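Local coordinates for tailspike protein (Siphovirus 9NA, PDB 3RIQ) that probably binds the lipopolysaccharide of Salmonella through this receptor-binding domain and cleaves its chains as an endorhamnosidase, at residues I333-V338 / D355-T360; R383-H388 / S402-V407. One frame throughout, in Å; residues are numbered along the deposited sequence.

Contact 1: residues I333-V338 / D355-T360; sequences IIDNVV and DITNIT
D335 and T357 join side chain to side chain over one face of two paired parallel strands, and the carboxylate oxygen OD1 carries the polar part. T357 OG1, set between its backbone N and carbonyl carbon, donates to D335 OD1 across a short 2.5 Å, from the anti side and 25° out of the carboxylate plane. N358 ND2 reaches the syn lone pair of D335 OD1 at 2.9 Å in an almost straight bond. OD1 is thus gripped by two donors, with the N358 amide and the carboxylate turned 74° apart. A water extends the group, donating to T357 OG1 (2.7 Å) and to I334 O (2.9 Å). The backbone bonds follow the usual parallel pattern, I334 N to D355 O and T357 N to I334 O, until N336 and N358. These asparagines have positive phi and bend both strands in step, and here two successive amides, N336 N and V337 N, donate to the successive carbonyls T357 O and N358 O, the second over 3.2 Å. T360 N to V337 O resumes the pairing. On the opposite face the contacts are apolar. I359 lies beside V337, and its chi2 of -62° brings CD1 to 3.7 Å from V337 CB; I334 CD1 rests 4.2 Å from I356 CG1. W327 packs on both I334 and I356 in the buried interior. V338 CG2 and T360 CB, 4.1 Å apart, lie on the side of D335, where two other subunits of the trimer pack. N336 ND2 bonds to N314 OD1 one strand further back, continuing the asparagine row. Stacked parallel strands, asparagines and isoleucines aligned on successive turns and shared bends are characteristic of the right-handed beta-helix.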
ATOM      1  N   ILE A 333       5.669  12.827  -7.174  1.00 11.37           N
ATOM      2  CA  ILE A 333       4.493  12.102  -6.626  1.00 11.23           C
ATOM      3  C   ILE A 333       4.985  11.205  -5.512  1.00 11.47           C
ATOM      4  O   ILE A 333       5.883  10.411  -5.728  1.00 12.37           O
ATOM      5  CB  ILE A 333       3.748  11.300  -7.731  1.00 11.98           C
ATOM      6  CG1 ILE A 333       3.159  12.268  -8.745  1.00 13.77           C
ATOM      7  CG2 ILE A 333       2.671  10.395  -7.107  1.00 13.12           C
ATOM      8  CD1 ILE A 333       2.621  11.604 -10.018  1.00 15.92           C
ATOM      9  N   ILE A 334       4.439  11.391  -4.310  1.00 11.43           N
ATOM     10  CA  ILE A 334       4.828  10.606  -3.139  1.00 10.97           C
ATOM     11  C   ILE A 334       3.580   9.965  -2.592  1.00 10.80           C
ATOM     12  O   ILE A 334       2.623  10.672  -2.277  1.00 12.78           O
ATOM     13  CB  ILE A 334       5.510  11.472  -2.018  1.00 12.08           C
ATOM     14  CG1 ILE A 334       6.753  12.179  -2.547  1.00 12.48           C
ATOM     15  CG2 ILE A 334       5.908  10.586  -0.824  1.00 13.86           C
ATOM     16  CD1 ILE A 334       6.487  13.574  -3.091  1.00 13.94           C
ATOM     17  N   ASP A 335       3.562   8.635  -2.492  1.00 10.93           N
ATOM     18  CA  ASP A 335       2.393   7.927  -1.953  1.00 10.88           C
ATOM     19  C   ASP A 335       2.807   6.777  -1.052  1.00 10.28           C
ATOM     20  O   ASP A 335       3.659   5.976  -1.446  1.00 11.58           O
ATOM     21  CB  ASP A 335       1.492   7.371  -3.094  1.00 12.21           C
ATOM     22  CG  ASP A 335       0.306   6.584  -2.545  1.00 12.32           C
ATOM     23  OD1 ASP A 335      -0.468   7.190  -1.746  1.00 12.83           O
ATOM     24  OD2 ASP A 335       0.158   5.367  -2.816  1.00 13.33           O
ATOM     25  N   ASN A 336       2.204   6.688   0.137  1.00 10.36           N
ATOM     26  CA  ASN A 336       2.436   5.563   1.036  1.00 10.57           C
ATOM     27  C   ASN A 336       3.855   5.554   1.595  1.00 10.26           C
ATOM     28  O   ASN A 336       4.726   4.774   1.174  1.00 12.29           O
ATOM     29  CB  ASN A 336       2.055   4.205   0.421  1.00 10.66           C
ATOM     30  CG  ASN A 336       2.179   3.069   1.435  1.00 12.71           C
ATOM     31  OD1 ASN A 336       2.384   3.315   2.627  1.00 14.04           O
ATOM     32  ND2 ASN A 336       2.121   1.820   0.958  1.00 15.81           N
ATOM     33  N   VAL A 337       4.077   6.440   2.553  1.00 10.38           N
ATOM     34  CA  VAL A 337       5.357   6.528   3.254  1.00 11.21           C
ATOM     35  C   VAL A 337       5.048   6.411   4.732  1.00 11.62           C
ATOM     36  O   VAL A 337       4.216   7.164   5.250  1.00 11.96           O
ATOM     37  CB  VAL A 337       6.070   7.868   2.969  1.00 11.63           C
ATOM     38  CG1 VAL A 337       7.334   8.015   3.827  1.00 13.69           C
ATOM     39  CG2 VAL A 337       6.393   8.005   1.448  1.00 13.15           C
ATOM     40  N   VAL A 338       5.720   5.471   5.399  1.00 10.72           N
ATOM     41  CA  VAL A 338       5.499   5.223   6.843  1.00 11.15           C
ATOM     42  C   VAL A 338       6.837   5.374   7.534  1.00 11.67           C
ATOM     43  O   VAL A 338       7.797   4.715   7.130  1.00 12.00           O
ATOM     44  CB  VAL A 338       4.983   3.760   7.077  1.00 12.15           C
ATOM     45  CG1 VAL A 338       4.895   3.407   8.560  1.00 13.38           C
ATOM     46  CG2 VAL A 338       3.636   3.538   6.348  1.00 14.74           C
ATOM     47  N   ASP A 355       2.853  16.365  -4.821  1.00 12.14           N
ATOM     48  CA  ASP A 355       1.623  15.668  -4.477  1.00 11.90           C
ATOM     49  C   ASP A 355       1.943  14.523  -3.534  1.00 11.69           C
ATOM     50  O   ASP A 355       2.697  13.623  -3.894  1.00 12.67           O
ATOM     51  CB  ASP A 355       0.951  15.165  -5.746  1.00 13.55           C
ATOM     52  CG  ASP A 355       0.281  16.280  -6.485  1.00 13.67           C
ATOM     53  OD1 ASP A 355      -0.788  16.721  -6.033  1.00 14.44           O
ATOM     54  OD2 ASP A 355       0.807  16.737  -7.506  1.00 15.72           O
ATOM     55  N   ILE A 356       1.379  14.603  -2.332  1.00 12.40           N
ATOM     56  CA  ILE A 356       1.785  13.777  -1.188  1.00 12.79           C
ATOM     57  C   ILE A 356       0.571  13.100  -0.604  1.00 13.44           C
ATOM     58  O   ILE A 356      -0.349  13.785  -0.160  1.00 14.26           O
ATOM     59  CB  ILE A 356       2.419  14.673  -0.084  1.00 13.54           C
ATOM     60  CG1 ILE A 356       3.620  15.457  -0.618  1.00 14.50           C
ATOM     61  CG2 ILE A 356       2.848  13.864   1.134  1.00 15.20           C
ATOM     62  CD1 ILE A 356       4.126  16.534   0.321  1.00 14.95           C
ATOM     63  N   THR A 357       0.570  11.776  -0.591  1.00 12.55           N
ATOM     64  CA  THR A 357      -0.586  11.030  -0.097  1.00 12.59           C
ATOM     65  C   THR A 357      -0.219   9.864   0.778  1.00 11.67           C
ATOM     66  O   THR A 357       0.821   9.269   0.607  1.00 12.60           O
ATOM     67  CB  THR A 357      -1.477  10.481  -1.263  1.00 11.31           C
ATOM     68  OG1 THR A 357      -0.699   9.683  -2.160  1.00 13.43           O
ATOM     69  CG2 THR A 357      -2.120  11.614  -2.061  1.00 13.32           C
ATOM     70  N   ASN A 358      -1.093   9.569   1.743  1.00 11.59           N
ATOM     71  CA  ASN A 358      -0.967   8.350   2.569  1.00 12.09           C
ATOM     72  C   ASN A 358       0.336   8.275   3.341  1.00 11.73           C
ATOM     73  O   ASN A 358       1.113   7.319   3.232  1.00 12.71           O
ATOM     74  CB  ASN A 358      -1.244   7.117   1.700  1.00 12.35           C
ATOM     75  CG  ASN A 358      -2.673   7.114   1.198  1.00 14.90           C
ATOM     76  OD1 ASN A 358      -3.605   7.219   2.006  1.00 17.56           O
ATOM     77  ND2 ASN A 358      -2.854   7.094  -0.104  1.00 15.07           N
ATOM     78  N   ILE A 359       0.589   9.317   4.125  1.00 11.71           N
ATOM     79  CA  ILE A 359       1.777   9.410   4.963  1.00 12.94           C
ATOM     80  C   ILE A 359       1.413   9.051   6.389  1.00 12.57           C
ATOM     81  O   ILE A 359       0.405   9.564   6.885  1.00 13.98           O
ATOM     82  CB  ILE A 359       2.333  10.854   4.961  1.00 12.58           C
ATOM     83  CG1 ILE A 359       2.521  11.361   3.540  1.00 13.38           C
ATOM     84  CG2 ILE A 359       3.633  10.943   5.763  1.00 14.51           C
ATOM     85  CD1 ILE A 359       3.523  10.586   2.705  1.00 14.55           C
ATOM     86  N   THR A 360       2.216   8.208   7.050  1.00 12.50           N
ATOM     87  CA  THR A 360       2.018   7.831   8.454  1.00 12.98           C
ATOM     88  C   THR A 360       3.341   8.091   9.163  1.00 13.20           C
ATOM     89  O   THR A 360       4.359   7.507   8.784  1.00 13.10           O
ATOM     90  CB  THR A 360       1.628   6.348   8.562  1.00 13.04           C
ATOM     91  OG1 THR A 360       0.390   6.158   7.852  1.00 15.87           O
ATOM     92  CG2 THR A 360       1.394   5.953  10.024  1.00 14.74           C
TER
HETATM   93  O   HOH W   1       0.559  10.770  -4.296  1.00 16.43           O

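Contact 2: residues R383-H388 / S402-V407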
ATOM      1  N   ARG A 383      -2.779  14.630   1.250  1.00 13.76           N
ATOM      2  CA  ARG A 383      -4.094  13.959   1.418  1.00 14.02           C
ATOM      3  C   ARG A 383      -3.864  12.639   2.127  1.00 13.42           C
ATOM      4  O   ARG A 383      -3.128  11.797   1.611  1.00 14.20           O
ATOM      5  CB  ARG A 383      -4.847  13.710   0.100  1.00 14.33           C
ATOM      6  CG  ARG A 383      -5.050  14.898  -0.829  1.00 16.84           C
ATOM      7  CD  ARG A 383      -4.061  14.872  -1.922  1.00 19.91           C
ATOM      8  NE  ARG A 383      -4.242  15.862  -2.990  1.00 17.48           N
ATOM      9  CZ  ARG A 383      -3.368  15.989  -3.998  1.00 15.26           C
ATOM     10  NH1 ARG A 383      -2.293  15.189  -4.058  1.00 17.87           N
ATOM     11  NH2 ARG A 383      -3.546  16.917  -4.924  1.00 17.86           N
ATOM     12  N   GLY A 384      -4.509  12.440   3.270  1.00 13.29           N
ATOM     13  CA  GLY A 384      -4.393  11.183   3.971  1.00 12.85           C
ATOM     14  C   GLY A 384      -3.129  11.166   4.797  1.00 13.19           C
ATOM     15  O   GLY A 384      -2.117  10.607   4.382  1.00 14.05           O
ATOM     16  N   ILE A 385      -3.180  11.831   5.941  1.00 12.73           N
ATOM     17  CA  ILE A 385      -2.013  12.031   6.784  1.00 13.67           C
ATOM     18  C   ILE A 385      -2.354  11.508   8.179  1.00 13.89           C
ATOM     19  O   ILE A 385      -3.385  11.879   8.748  1.00 14.45           O
ATOM     20  CB  ILE A 385      -1.680  13.556   6.854  1.00 12.72           C
ATOM     21  CG1 ILE A 385      -1.517  14.151   5.429  1.00 14.51           C
ATOM     22  CG2 ILE A 385      -0.461  13.802   7.793  1.00 14.81           C
ATOM     23  CD1 ILE A 385      -0.370  13.563   4.563  1.00 16.14           C
ATOM     24  N   MET A 386      -1.494  10.655   8.735  1.00 13.58           N
ATOM     25  CA  MET A 386      -1.672  10.199  10.118  1.00 13.83           C
ATOM     26  C   MET A 386      -0.390  10.494  10.875  1.00 14.03           C
ATOM     27  O   MET A 386       0.704  10.113  10.438  1.00 14.46           O
ATOM     28  CB  MET A 386      -2.010   8.701  10.161  1.00 13.96           C
ATOM     29  CG  MET A 386      -3.384   8.353   9.576  1.00 15.78           C
ATOM     30  SD  MET A 386      -3.924   6.704  10.012  1.00 17.79           S
ATOM     31  CE  MET A 386      -2.776   5.680   9.122  1.00 18.01           C
ATOM     32  N   VAL A 387      -0.501  11.218  11.988  1.00 13.03           N
ATOM     33  CA  VAL A 387       0.642  11.474  12.856  1.00 13.78           C
ATOM     34  C   VAL A 387       0.371  10.923  14.258  1.00 14.73           C
ATOM     35  O   VAL A 387      -0.738  11.061  14.787  1.00 15.62           O
ATOM     36  CB  VAL A 387       0.889  12.988  12.942  1.00 13.76           C
ATOM     37  CG1 VAL A 387       1.955  13.333  13.986  1.00 14.76           C
ATOM     38  CG2 VAL A 387       1.340  13.524  11.564  1.00 16.19           C
ATOM     39  N   HIS A 388       1.372  10.310  14.872  1.00 14.35           N
ATOM     40  CA  HIS A 388       1.273   9.944  16.284  1.00 14.76           C
ATOM     41  C   HIS A 388       2.549  10.363  16.963  1.00 15.45           C
ATOM     42  O   HIS A 388       3.504   9.610  16.993  1.00 15.57           O
ATOM     43  CB  HIS A 388       1.030   8.439  16.466  1.00 15.25           C
ATOM     44  CG  HIS A 388       0.681   8.060  17.868  1.00 16.22           C
ATOM     45  ND1 HIS A 388       0.142   6.840  18.194  1.00 18.18           N
ATOM     46  CD2 HIS A 388       0.733   8.773  19.022  1.00 16.78           C
ATOM     47  CE1 HIS A 388      -0.086   6.795  19.499  1.00 16.14           C
ATOM     48  NE2 HIS A 388       0.253   7.961  20.022  1.00 17.77           N
ATOM     49  N   SER A 402       0.880  25.030   2.355  1.00 16.16           N
ATOM     50  CA  SER A 402       0.302  23.826   1.746  1.00 15.69           C
ATOM     51  C   SER A 402      -1.166  23.681   2.065  1.00 15.61           C
ATOM     52  O   SER A 402      -1.676  24.352   2.968  1.00 16.46           O
ATOM     53  CB  SER A 402       1.062  22.592   2.212  1.00 15.51           C
ATOM     54  OG  SER A 402       2.414  22.656   1.794  1.00 17.26           O
ATOM     55  N   GLU A 403      -1.846  22.805   1.337  1.00 15.92           N
ATOM     56  CA  GLU A 403      -3.195  22.399   1.712  1.00 15.65           C
ATOM     57  C   GLU A 403      -3.202  20.944   2.157  1.00 15.26           C
ATOM     58  O   GLU A 403      -2.399  20.135   1.687  1.00 16.05           O
ATOM     59  CB  GLU A 403      -4.172  22.648   0.585  1.00 16.74           C
ATOM     60  CG  GLU A 403      -3.937  21.825  -0.640  1.00 17.41           C
ATOM     61  CD  GLU A 403      -4.960  22.162  -1.708  1.00 18.93           C
ATOM     62  OE1 GLU A 403      -6.177  22.106  -1.418  1.00 21.98           O
ATOM     63  OE2 GLU A 403      -4.566  22.493  -2.833  1.00 21.13           O
ATOM     64  N   VAL A 404      -4.108  20.632   3.075  1.00 14.79           N
ATOM     65  CA  VAL A 404      -4.185  19.321   3.700  0.50 15.70           C
ATOM     66  C   VAL A 404      -5.628  18.794   3.649  1.00 15.59           C
ATOM     67  O   VAL A 404      -6.572  19.576   3.717  1.00 17.42           O
ATOM     68  CB  VAL A 404      -3.727  19.438   5.181  0.50 15.85           C
ATOM     69  CG1 VAL A 404      -3.603  18.088   5.813  0.50 16.76           C
ATOM     70  CG2 VAL A 404      -2.385  20.153   5.289  0.50 15.96           C
ATOM     71  N   SER A 405      -5.778  17.479   3.548  1.00 15.07           N
ATOM     72  CA  SER A 405      -7.090  16.827   3.662  0.50 14.81           C
ATOM     73  C   SER A 405      -6.910  15.465   4.327  1.00 14.38           C
ATOM     74  O   SER A 405      -5.864  14.823   4.174  1.00 14.81           O
ATOM     75  CB  SER A 405      -7.742  16.680   2.294  0.50 14.92           C
ATOM     76  OG  SER A 405      -6.982  15.799   1.505  0.50 14.90           O
ATOM     77  N   ASN A 406      -7.917  15.048   5.102  1.00 14.99           N
ATOM     78  CA  ASN A 406      -7.929  13.734   5.769  1.00 15.14           C
ATOM     79  C   ASN A 406      -6.712  13.553   6.668  1.00 15.13           C
ATOM     80  O   ASN A 406      -5.866  12.702   6.421  1.00 14.58           O
ATOM     81  CB  ASN A 406      -8.080  12.583   4.765  1.00 15.60           C
ATOM     82  CG  ASN A 406      -8.264  11.237   5.456  1.00 19.11           C
ATOM     83  OD1 ASN A 406      -8.718  11.184   6.577  1.00 22.56           O
ATOM     84  ND2 ASN A 406      -7.837  10.155   4.813  1.00 20.42           N
ATOM     85  N   VAL A 407      -6.612  14.410   7.674  1.00 14.67           N
ATOM     86  CA  VAL A 407      -5.518  14.392   8.633  1.00 14.94           C
ATOM     87  C   VAL A 407      -6.022  13.904   9.983  1.00 14.86           C
ATOM     88  O   VAL A 407      -7.092  14.320  10.452  1.00 15.41           O
ATOM     89  CB  VAL A 407      -4.872  15.809   8.820  1.00 15.83           C
ATOM     90  CG1 VAL A 407      -3.694  15.734   9.747  1.00 16.66           C
ATOM     91  CG2 VAL A 407      -4.448  16.357   7.519  1.00 18.68           C
TER
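I385 packs on V407 where two successive turns of the right-handed beta-helix pass the same corner, G384 lying over N406. The tight part is the backbone pairing of G384-I385 with S405-V407 and the packing of I385 on V407. G384 N donates to S405 O (2.9 Å) and I385 N to N406 O (2.9 Å), two consecutive amides meeting two consecutive carbonyls as both chains turn with positive phi at G384 and N406. Beyond the corner V407 CA approaches I385 O at 3.3 Å, a CH-to-oxygen contact. On the interior face I385 CB lies over both methyls of V407, 4.0 Å from CG2 and 4.1 Å from CG1, while I374 of the same chain packs on I385.

Between the two segments the other face makes fewer contacts. R383 starts beside S405, but its chain bends at chi2 (100°), which turns CD away from S405. The guanidinium meets partners beyond the pair: NH1 forms a salt bridge with D355, and NE a hydrogen bond with H388 ND1 of the second subunit. E403 is only a distant neighbour, its OE2 6.0 Å from R383 NH2. S405 OG comes near the aliphatic start of R383, but S405 has two conformers, which leaves that approach doubtful. N406, partly exposed, lies beside G384, with M386 of the second subunit packed against it. Chi1 of -173° puts N406 CG anti to the backbone N, and chi2 of 25° then leaves ND2 3.7 Å from G384 CA.

How the contacts relate
Contact 1 (333-338 with 355-360) precedes contact 2 (383-388 with 402-407) along the chain, and their centres are 10 Å apart. Strands 355-362 and 381-388 are neighbours, so the two contacts are successive steps of one beta-helix stack. I359 O and M386 N, 2.9 Å apart, probably form a backbone hydrogen bond between them. Beside this backbone link, on the face turned to the second subunit, the D355-R383 salt bridge spans 2.9 Å from OD1 to NH1, and D355 OD1 has a second partner in R381. M386 CE packs 3.4 Å from T360 OG1. The corner residues N336, N358, G384 and N406 fall in one row, and both contacts touch the two other subunits.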